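3-chlorocatechol 1,2-dioxygenase (Rhodococcus opacus, PDB 2BOY) probably uses ferric iron to open the ring of catechols, 3-chlorocatechol among them, by intradiol cleavage during the breakdown of aromatic compounds. Local coordinates at residues A186-H191 with S218-A223; T206-E211 with P226-S231; M124-A129 with I162-Y167. All coordinates share one frame; numbering follows the deposited sequence.

Contact 1. Residues A186-H191 with S218-A223; sequences AWRPAH and SDVANA. With FE (Fe (III) ion), chain I; BHO (benzhydroxamic acid), chain J.
Arg188 and Asp219 set out differently: CG of Arg188 stands anti to its carbonyl carbon (chi1 -59°), CG of Asp219 anti to its backbone N (chi1 -179°). Bends at chi2 and chi3 then carry the arginine round to lie alongside the aspartate, pointing the same way, their guanidinium and carboxylate planes 30° apart. The grip is side-on. Arg188 NE bonds Asp219 OD1 at 2.9 Å, and NH2 closes the salt bridge to Asp219 OD2 at 2.7 Å, each oxygen being met on its syn side. From above the carboxylate plane, Ala221 N bonds Asp219 OD1 at 3.0 Å, making an Asx turn. Ala223 N bonds Asp219 OD2 at 2.9 Å, from the face opposite the arginine. A glycine in place of Asp219 would probably leave the guanidinium without its counter-charge and less firmly fixed in rotation, and the amides of Ala221 and Ala223 without these acceptors. This pairing belongs to the active site of an intradiol dioxygenase, where His191 NE2 binds the iron at 2.0 Å, with Tyr133 and His193 completing the protein ligands. Arg188 NH1 lies over one face of the His191 ring, offset toward its rim, and faces O1 of the bound benzhydroxamic acid, a separation too short to be taken literally; NH1 also bonds Gln207. Nearer the start of both segments, Val220 N donates to Trp187 O at 2.8 Å, and a water bridges Trp187 O to Ser218 O.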
loop_
_atom_site.group_PDB
_atom_site.type_symbol
_atom_site.label_atom_id
_atom_site.label_comp_id
_atom_site.label_asym_id
_atom_site.label_seq_id
_atom_site.Cartn_x
_atom_site.Cartn_y
_atom_site.Cartn_z
ATOM N N ALA A 186 18.853 -2.878 5.673
ATOM C CA ALA A 186 18.228 -3.325 4.441
ATOM C C ALA A 186 18.806 -4.640 3.918
ATOM O O ALA A 186 18.692 -4.918 2.731
ATOM C CB ALA A 186 18.384 -2.225 3.391
ATOM N N TRP A 187 19.429 -5.447 4.782
ATOM C CA TRP A 187 20.219 -6.601 4.310
ATOM C C TRP A 187 19.474 -7.928 4.409
ATOM O O TRP A 187 18.839 -8.193 5.419
ATOM C CB TRP A 187 21.452 -6.778 5.178
ATOM C CG TRP A 187 22.464 -5.703 4.958
ATOM C CD1 TRP A 187 22.589 -4.502 5.657
ATOM C CD2 TRP A 187 23.492 -5.703 3.971
ATOM N NE1 TRP A 187 23.656 -3.784 5.164
ATOM C CE2 TRP A 187 24.234 -4.493 4.133
ATOM C CE3 TRP A 187 23.882 -6.607 2.959
ATOM C CZ2 TRP A 187 25.319 -4.171 3.311
ATOM C CZ3 TRP A 187 24.971 -6.289 2.159
ATOM C CH2 TRP A 187 25.669 -5.073 2.330
ATOM N N ARG A 188 19.652 -8.759 3.389
ATOM C CA ARG A 188 19.388 -10.203 3.479
ATOM C C ARG A 188 20.751 -10.929 3.639
ATOM O O ARG A 188 21.716 -10.578 2.945
ATOM C CB ARG A 188 18.748 -10.691 2.166
ATOM C CG ARG A 188 17.428 -10.000 1.823
ATOM C CD ARG A 188 16.385 -10.992 1.245
ATOM N NE ARG A 188 16.177 -12.045 2.238
ATOM C CZ ARG A 188 16.072 -13.340 1.983
ATOM N NH1 ARG A 188 16.143 -13.798 0.728
ATOM N NH2 ARG A 188 15.955 -14.171 3.012
ATOM N N PRO A 189 20.806 -11.976 4.467
ATOM C CA PRO A 189 22.018 -12.805 4.562
ATOM C C PRO A 189 22.164 -13.534 3.221
ATOM O O PRO A 189 21.168 -13.597 2.456
ATOM C CB PRO A 189 21.690 -13.799 5.675
ATOM C CG PRO A 189 20.195 -13.963 5.577
ATOM C CD PRO A 189 19.694 -12.518 5.293
ATOM N N ALA A 190 23.351 -14.058 2.927
ATOM C CA ALA A 190 23.617 -14.755 1.638
ATOM C C ALA A 190 22.766 -15.988 1.529
ATOM O O ALA A 190 22.588 -16.652 2.528
ATOM C CB ALA A 190 25.087 -15.154 1.579
ATOM N N HIS A 191 22.268 -16.310 0.330
ATOM C CA HIS A 191 21.346 -17.458 0.176
ATOM C C HIS A 191 21.296 -17.996 -1.265
ATOM O O HIS A 191 21.585 -17.272 -2.228
ATOM C CB HIS A 191 19.917 -17.048 0.619
ATOM C CG HIS A 191 19.401 -15.855 -0.116
ATOM N ND1 HIS A 191 19.662 -14.563 0.275
ATOM C CD2 HIS A 191 18.715 -15.770 -1.278
ATOM C CE1 HIS A 191 19.138 -13.727 -0.610
ATOM N NE2 HIS A 191 18.536 -14.440 -1.556
ATOM N N SER A 218 19.122 -11.242 11.357
ATOM C CA SER A 218 18.443 -9.976 11.151
ATOM C C SER A 218 18.130 -9.781 9.661
ATOM O O SER A 218 18.421 -8.744 9.066
ATOM C CB SER A 218 19.277 -8.805 11.712
ATOM O OG SER A 218 20.653 -8.995 11.459
ATOM N N ASP A 219 17.555 -10.805 9.047
ATOM C CA ASP A 219 17.143 -10.738 7.648
ATOM C C ASP A 219 16.085 -9.659 7.531
ATOM O O ASP A 219 15.028 -9.742 8.186
ATOM C CB ASP A 219 16.541 -12.087 7.286
ATOM C CG ASP A 219 16.088 -12.185 5.859
ATOM O OD1 ASP A 219 16.321 -11.280 5.003
ATOM O OD2 ASP A 219 15.435 -13.189 5.501
ATOM N N VAL A 220 16.358 -8.638 6.708
ATOM C CA VAL A 220 15.320 -7.608 6.430
ATOM C C VAL A 220 13.935 -8.250 6.031
ATOM O O VAL A 220 12.846 -7.721 6.348
ATOM C CB VAL A 220 15.787 -6.601 5.330
ATOM C CG1 VAL A 220 15.888 -7.295 4.033
ATOM C CG2 VAL A 220 14.800 -5.389 5.233
ATOM N N ALA A 221 13.991 -9.376 5.336
ATOM C CA ALA A 221 12.774 -10.056 4.870
ATOM C C ALA A 221 12.190 -11.083 5.862
ATOM O O ALA A 221 11.147 -11.670 5.587
ATOM C CB ALA A 221 13.063 -10.744 3.509
ATOM N N ASN A 222 12.874 -11.323 6.978
ATOM C CA ASN A 222 12.362 -12.265 8.012
ATOM C C ASN A 222 12.079 -13.666 7.487
ATOM O O ASN A 222 11.115 -14.329 7.920
ATOM C CB ASN A 222 11.108 -11.709 8.693
ATOM C CG ASN A 222 11.429 -10.627 9.665
ATOM O OD1 ASN A 222 11.026 -9.464 9.487
ATOM N ND2 ASN A 222 12.175 -10.978 10.710
ATOM N N ALA A 223 12.928 -14.119 6.567
ATOM C CA ALA A 223 12.674 -15.384 5.888
ATOM C C ALA A 223 13.667 -16.494 6.265
ATOM O O ALA A 223 13.678 -17.559 5.620
ATOM C CB ALA A 223 12.691 -15.162 4.344
HETATM FE FE FE I . 17.455 -13.536 -3.034
HETATM C C1 BHO J . 14.528 -11.271 -1.855
HETATM C C2 BHO J . 13.384 -11.434 -0.937
HETATM C C3 BHO J . 12.646 -10.304 -0.580
HETATM C C4 BHO J . 13.026 -9.049 -1.083
HETATM C C5 BHO J . 14.108 -8.910 -1.936
HETATM C C6 BHO J . 14.875 -10.012 -2.319
HETATM C C BHO J . 15.314 -12.485 -2.238
HETATM O O1 BHO J . 15.331 -13.378 -1.455
HETATM N N BHO J . 16.028 -12.640 -3.335
HETATM O O2 BHO J . 15.623 -12.383 -4.479
HETATM O O HOH W 1 18.910 -6.640 7.698
#

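Contact 2. Residues T206-E211 with P226-S231; sequences TQLYFE and PELLLS
Leu208 lies at about a right angle to both Leu228 and Leu230. Its CD2 meets Leu228 CD2 at 3.9 Å, and its CB meets Leu230 CD1 at 3.8 Å. Phe210 and Leu230 instead run side by side in the same direction, with Phe210 CE2 at 4.0 Å from Leu230 CD1. Tyr209 and Leu229 project from the other face of the sheet, where Leu229 CD2 packs on Tyr209 CB at 3.7 Å. CG of Tyr209 stands anti to the carbonyl carbon (chi1 -56°); Leu228 O lies at the edge of the ring, near its plane, and CD1 also touches Leu228 CB. Strands 204-210 and 229-236 are parallel neighbours in the mixed sheet of the catalytic domain, joined by a long loop that ends in a short 3-10 segment, 226-228. Three backbone bonds tie the two segments: Tyr209 N to Leu228 O, Leu230 N to Tyr209 O, and Glu211 N to Leu230 O, all 2.8 Å. Leu208, Phe210 and Leu230 add to an apolar layer that also takes in Phe105 and Leu103 of strand 102-110. On the opposite face Tyr209 OH accepts a bond from Arg188 NH2. Leu228 also covers Gln207 O, a buried carbonyl with no hydrogen-bond partner in the model; Leu228 CB sits 3.3 Å from that oxygen. Beyond it, Leu228 CD2 reaches Thr206 OG1, whose polar partner is the backbone oxygen of Gln71.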
loop_
_atom_site.group_PDB
_atom_site.type_symbol
_atom_site.label_atom_id
_atom_site.label_comp_id
_atom_site.label_asym_id
_atom_site.label_seq_id
_atom_site.Cartn_x
_atom_site.Cartn_y
_atom_site.Cartn_z
ATOM N N THR A 206 12.172 -22.875 -1.598
ATOM C CA THR A 206 12.904 -22.677 -0.368
ATOM C C THR A 206 14.201 -21.886 -0.634
ATOM O O THR A 206 14.483 -21.508 -1.772
ATOM C CB THR A 206 13.154 -24.068 0.324
ATOM O OG1 THR A 206 13.610 -23.889 1.674
ATOM C CG2 THR A 206 14.232 -24.930 -0.379
ATOM N N GLN A 207 14.942 -21.635 0.430
ATOM C CA GLN A 207 16.209 -20.880 0.350
ATOM C C GLN A 207 17.157 -21.548 1.301
ATOM O O GLN A 207 16.731 -22.023 2.354
ATOM C CB GLN A 207 16.003 -19.475 0.886
ATOM C CG GLN A 207 15.138 -18.613 -0.018
ATOM C CD GLN A 207 15.222 -17.148 0.304
ATOM O OE1 GLN A 207 16.278 -16.640 0.706
ATOM N NE2 GLN A 207 14.117 -16.454 0.102
ATOM N N LEU A 208 18.453 -21.521 0.995
ATOM C CA LEU A 208 19.417 -22.059 1.971
ATOM C C LEU A 208 20.431 -20.962 2.272
ATOM O O LEU A 208 20.844 -20.277 1.368
ATOM C CB LEU A 208 20.118 -23.307 1.399
ATOM C CG LEU A 208 19.128 -24.462 1.121
ATOM C CD1 LEU A 208 19.773 -25.605 0.344
ATOM C CD2 LEU A 208 18.499 -24.973 2.433
ATOM N N TYR A 209 20.777 -20.806 3.538
ATOM C CA TYR A 209 21.631 -19.735 4.052
ATOM C C TYR A 209 22.915 -20.363 4.588
ATOM O O TYR A 209 23.026 -21.574 4.637
ATOM C CB TYR A 209 20.912 -19.049 5.197
ATOM C CG TYR A 209 19.544 -18.520 4.818
ATOM C CD1 TYR A 209 18.400 -19.274 5.051
ATOM C CD2 TYR A 209 19.410 -17.252 4.233
ATOM C CE1 TYR A 209 17.149 -18.797 4.685
ATOM C CE2 TYR A 209 18.157 -16.765 3.860
ATOM C CZ TYR A 209 17.041 -17.544 4.097
ATOM O OH TYR A 209 15.795 -17.067 3.757
ATOM N N PHE A 210 23.896 -19.551 4.961
ATOM C CA PHE A 210 25.227 -20.057 5.387
ATOM C C PHE A 210 25.394 -19.726 6.867
ATOM O O PHE A 210 25.281 -18.556 7.241
ATOM C CB PHE A 210 26.288 -19.422 4.513
ATOM C CG PHE A 210 26.116 -19.744 3.067
ATOM C CD1 PHE A 210 25.424 -18.889 2.219
ATOM C CD2 PHE A 210 26.566 -20.963 2.563
ATOM C CE1 PHE A 210 25.225 -19.225 0.910
ATOM C CE2 PHE A 210 26.367 -21.297 1.240
ATOM C CZ PHE A 210 25.696 -20.425 0.413
ATOM N N GLU A 211 25.553 -20.769 7.687
ATOM C CA GLU A 211 25.650 -20.716 9.160
ATOM C C GLU A 211 26.430 -19.508 9.673
ATOM O O GLU A 211 26.007 -18.781 10.566
ATOM C CB GLU A 211 26.459 -21.925 9.619
ATOM C CG GLU A 211 25.731 -22.791 10.599
ATOM C CD GLU A 211 26.314 -24.172 10.631
ATOM O OE1 GLU A 211 27.534 -24.322 10.371
ATOM O OE2 GLU A 211 25.533 -25.095 10.898
ATOM N N PRO A 226 15.621 -22.081 10.853
ATOM C CA PRO A 226 16.789 -22.795 11.342
ATOM C C PRO A 226 17.091 -24.041 10.523
ATOM O O PRO A 226 18.249 -24.413 10.487
ATOM C CB PRO A 226 16.426 -23.157 12.793
ATOM C CG PRO A 226 14.918 -23.052 12.895
ATOM C CD PRO A 226 14.498 -22.046 11.829
ATOM N N GLU A 227 16.090 -24.691 9.936
ATOM C CA GLU A 227 16.326 -25.887 9.113
ATOM C C GLU A 227 17.082 -25.579 7.837
ATOM O O GLU A 227 17.587 -26.500 7.208
ATOM C CB GLU A 227 15.009 -26.583 8.721
ATOM C CG GLU A 227 14.134 -26.987 9.906
ATOM C CD GLU A 227 13.252 -25.859 10.464
ATOM O OE1 GLU A 227 12.520 -26.111 11.478
ATOM O OE2 GLU A 227 13.289 -24.715 9.939
ATOM N N LEU A 228 17.199 -24.287 7.501
ATOM C CA LEU A 228 17.753 -23.851 6.194
ATOM C C LEU A 228 19.189 -23.276 6.286
ATOM O O LEU A 228 19.727 -22.742 5.316
ATOM C CB LEU A 228 16.821 -22.783 5.596
ATOM C CG LEU A 228 15.340 -23.240 5.455
ATOM C CD1 LEU A 228 14.472 -22.086 4.977
ATOM C CD2 LEU A 228 15.250 -24.479 4.516
ATOM N N LEU A 229 19.800 -23.408 7.446
ATOM C CA LEU A 229 21.174 -22.977 7.623
ATOM C C LEU A 229 22.188 -24.088 7.281
ATOM O O LEU A 229 22.136 -25.195 7.844
ATOM C CB LEU A 229 21.373 -22.422 9.035
ATOM C CG LEU A 229 20.552 -21.137 9.347
ATOM C CD1 LEU A 229 20.378 -21.012 10.858
ATOM C CD2 LEU A 229 21.304 -19.941 8.792
ATOM N N LEU A 230 23.077 -23.793 6.337
ATOM C CA LEU A 230 24.052 -24.772 5.875
ATOM C C LEU A 230 25.357 -24.599 6.624
ATOM O O LEU A 230 25.697 -23.476 7.004
ATOM C CB LEU A 230 24.373 -24.544 4.403
ATOM C CG LEU A 230 23.232 -24.665 3.386
ATOM C CD1 LEU A 230 23.731 -24.228 2.004
ATOM C CD2 LEU A 230 22.655 -26.079 3.331
ATOM N N SER A 231 26.066 -25.706 6.816
ATOM C CA SER A 231 27.451 -25.678 7.300
ATOM C C SER A 231 28.394 -25.872 6.126
ATOM O O SER A 231 28.150 -26.691 5.248
ATOM C CB SER A 231 27.676 -26.776 8.336
ATOM O OG SER A 231 27.457 -28.051 7.769
#

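Contact 3. Residues M124-A129 with I162-Y167; sequences MWQADA and IVPAPY
Gln126 reaches across to the backbone of Ile162, and its side chain carries much of this contact. CB already points toward the segment 162-167. CG then takes the crowded position between the backbone N and the carbonyl carbon (chi1 66°), and the extended step that follows (chi2 171°) carries CD out until it lies 3.9 Å from Ile162 O. At the tip the amide divides its work. OE1 is hydrogen-bonded to Thr161 OG1, one residue ahead of the partner segment. NE2 gives one N-H to Ile162 O at 3.0 Å, in a nearly straight bond, and the other to Ala127 O, its own neighbour, at 3.1 Å. Both acceptors lie in the amide plane, and with the Thr161 bond they hold the amide's rotation. Alongside, Pro164 crosses the glutamine at about a right angle, its CB 3.7 Å from NE2 and 3.4 Å from Ala127 O. Farther along, Ala165 N donates to Asp128 O at 3.3 Å from above the carbonyl plane, a long bond, and Ala165 CB comes within 3.2 Å of Ala129 O. Ala129 CB touches Ile162 CG2 at 4.3 Å. Asp128 itself turns away, its OD1 accepting the backbone N-H groups of Ala130 and Glu132. The touching parts run 83° apart, and they meet where the chain leaves strands 121-125 and 156-162. On the first, Trp125 stacks on the iron ligand His193; the second leads on to the short strand 167-168, and Gln126 also packs on Leu192 of strand 187-197.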
loop_
_atom_site.group_PDB
_atom_site.type_symbol
_atom_site.label_atom_id
_atom_site.label_comp_id
_atom_site.label_asym_id
_atom_site.label_seq_id
_atom_site.Cartn_x
_atom_site.Cartn_y
_atom_site.Cartn_z
ATOM N N MET A 124 17.534 -23.152 -9.678
ATOM C CA MET A 124 18.279 -22.455 -8.603
ATOM C C MET A 124 18.718 -21.094 -9.088
ATOM O O MET A 124 19.072 -20.964 -10.247
ATOM C CB MET A 124 19.480 -23.291 -8.177
ATOM C CG MET A 124 20.075 -22.940 -6.791
ATOM S SD MET A 124 21.214 -21.476 -6.754
ATOM C CE MET A 124 22.839 -22.251 -6.871
ATOM N N TRP A 125 18.563 -20.066 -8.249
ATOM C CA TRP A 125 19.086 -18.744 -8.591
ATOM C C TRP A 125 19.702 -18.137 -7.363
ATOM O O TRP A 125 19.306 -18.442 -6.233
ATOM C CB TRP A 125 18.019 -17.814 -9.240
ATOM C CG TRP A 125 16.844 -17.389 -8.381
ATOM C CD1 TRP A 125 16.605 -16.136 -7.903
ATOM C CD2 TRP A 125 15.698 -18.191 -7.991
ATOM N NE1 TRP A 125 15.406 -16.097 -7.224
ATOM C CE2 TRP A 125 14.839 -17.348 -7.226
ATOM C CE3 TRP A 125 15.336 -19.544 -8.177
ATOM C CZ2 TRP A 125 13.630 -17.804 -6.636
ATOM C CZ3 TRP A 125 14.136 -20.011 -7.595
ATOM C CH2 TRP A 125 13.302 -19.139 -6.820
ATOM N N GLN A 126 20.672 -17.257 -7.584
ATOM C CA GLN A 126 21.407 -16.670 -6.487
ATOM C C GLN A 126 22.023 -15.399 -7.035
ATOM O O GLN A 126 22.130 -15.228 -8.253
ATOM C CB GLN A 126 22.526 -17.623 -5.999
ATOM C CG GLN A 126 23.660 -17.832 -7.074
ATOM C CD GLN A 126 24.841 -18.576 -6.527
ATOM O OE1 GLN A 126 24.897 -19.802 -6.586
ATOM N NE2 GLN A 126 25.824 -17.830 -6.012
ATOM N N ALA A 127 22.472 -14.561 -6.113
ATOM C CA ALA A 127 23.228 -13.366 -6.433
ATOM C C ALA A 127 24.689 -13.724 -6.638
ATOM O O ALA A 127 25.142 -14.782 -6.226
ATOM C CB ALA A 127 23.092 -12.354 -5.287
ATOM N N ASP A 128 25.443 -12.808 -7.261
ATOM C CA ASP A 128 26.853 -13.039 -7.458
ATOM C C ASP A 128 27.629 -12.590 -6.217
ATOM O O ASP A 128 27.035 -12.241 -5.192
ATOM C CB ASP A 128 27.350 -12.334 -8.763
ATOM C CG ASP A 128 27.435 -10.815 -8.629
ATOM O OD1 ASP A 128 27.130 -10.226 -7.563
ATOM O OD2 ASP A 128 27.785 -10.112 -9.590
ATOM N N ALA A 129 28.971 -12.627 -6.298
ATOM C CA ALA A 129 29.805 -12.284 -5.150
ATOM C C ALA A 129 29.753 -10.795 -4.782
ATOM O O ALA A 129 30.257 -10.404 -3.709
ATOM C CB ALA A 129 31.318 -12.746 -5.374
ATOM N N ILE A 162 29.585 -20.297 -6.779
ATOM C CA ILE A 162 30.389 -19.434 -5.938
ATOM C C ILE A 162 29.507 -19.071 -4.754
ATOM O O ILE A 162 28.289 -19.111 -4.890
ATOM C CB ILE A 162 30.873 -18.235 -6.812
ATOM C CG1 ILE A 162 32.253 -18.603 -7.394
ATOM C CG2 ILE A 162 30.919 -16.932 -6.056
ATOM C CD1 ILE A 162 32.550 -17.969 -8.749
ATOM N N VAL A 163 30.088 -18.824 -3.582
ATOM C CA VAL A 163 29.294 -18.370 -2.423
ATOM C C VAL A 163 28.713 -16.996 -2.709
ATOM O O VAL A 163 29.478 -16.054 -2.971
ATOM C CB VAL A 163 30.128 -18.360 -1.106
ATOM C CG1 VAL A 163 29.261 -17.971 0.083
ATOM C CG2 VAL A 163 30.750 -19.739 -0.860
ATOM N N PRO A 164 27.367 -16.848 -2.678
ATOM C CA PRO A 164 26.767 -15.545 -2.947
ATOM C C PRO A 164 27.094 -14.592 -1.800
ATOM O O PRO A 164 27.274 -15.038 -0.672
ATOM C CB PRO A 164 25.225 -15.827 -2.966
ATOM C CG PRO A 164 25.061 -17.062 -2.049
ATOM C CD PRO A 164 26.367 -17.874 -2.286
ATOM N N ALA A 165 27.177 -13.304 -2.099
ATOM C CA ALA A 165 27.231 -12.268 -1.072
ATOM C C ALA A 165 25.835 -11.987 -0.517
ATOM O O ALA A 165 24.852 -12.155 -1.220
ATOM C CB ALA A 165 27.800 -10.960 -1.670
ATOM N N PRO A 166 25.769 -11.488 0.711
ATOM C CA PRO A 166 24.550 -10.851 1.197
ATOM C C PRO A 166 24.184 -9.676 0.289
ATOM O O PRO A 166 25.043 -9.140 -0.399
ATOM C CB PRO A 166 24.951 -10.291 2.565
ATOM C CG PRO A 166 26.184 -10.991 2.966
ATOM C CD PRO A 166 26.852 -11.498 1.720
ATOM N N TYR A 167 22.894 -9.307 0.330
ATOM C CA TYR A 167 22.192 -8.390 -0.588
ATOM C C TYR A 167 21.627 -7.217 0.262
ATOM O O TYR A 167 21.043 -7.499 1.309
ATOM C CB TYR A 167 21.008 -9.187 -1.231
ATOM C CG TYR A 167 20.138 -8.409 -2.224
ATOM C CD1 TYR A 167 18.873 -7.905 -1.863
ATOM C CD2 TYR A 167 20.573 -8.194 -3.528
ATOM C CE1 TYR A 167 18.090 -7.171 -2.787
ATOM C CE2 TYR A 167 19.797 -7.481 -4.449
ATOM C CZ TYR A 167 18.574 -6.957 -4.069
ATOM O OH TYR A 167 17.833 -6.243 -4.996
#

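How the contacts relate
Contact 3 closes first along the chain, and contacts 1 and 2 follow with their segments alternating: 186-191, 206-211, 218-223, 226-231. Their centres lie 12 to 13 Å apart, and all three reach one mixed beta-sheet of the catalytic domain. Strand 187-197 is its common member, pairing antiparallel with 121-125, 167-168 and 204-210. The contacts also touch directly: Arg188 N of contact 1 probably bonds Tyr167 O of contact 3, and Phe210 of contact 2 packs on Pro164. The connection between the parallel strands of contact 2 supplies the 218-223 loop that holds Arg188, while strands 187-197 and 204-210 bring His191, Arg188 and Gln207 to the bound benzhydroxamic acid.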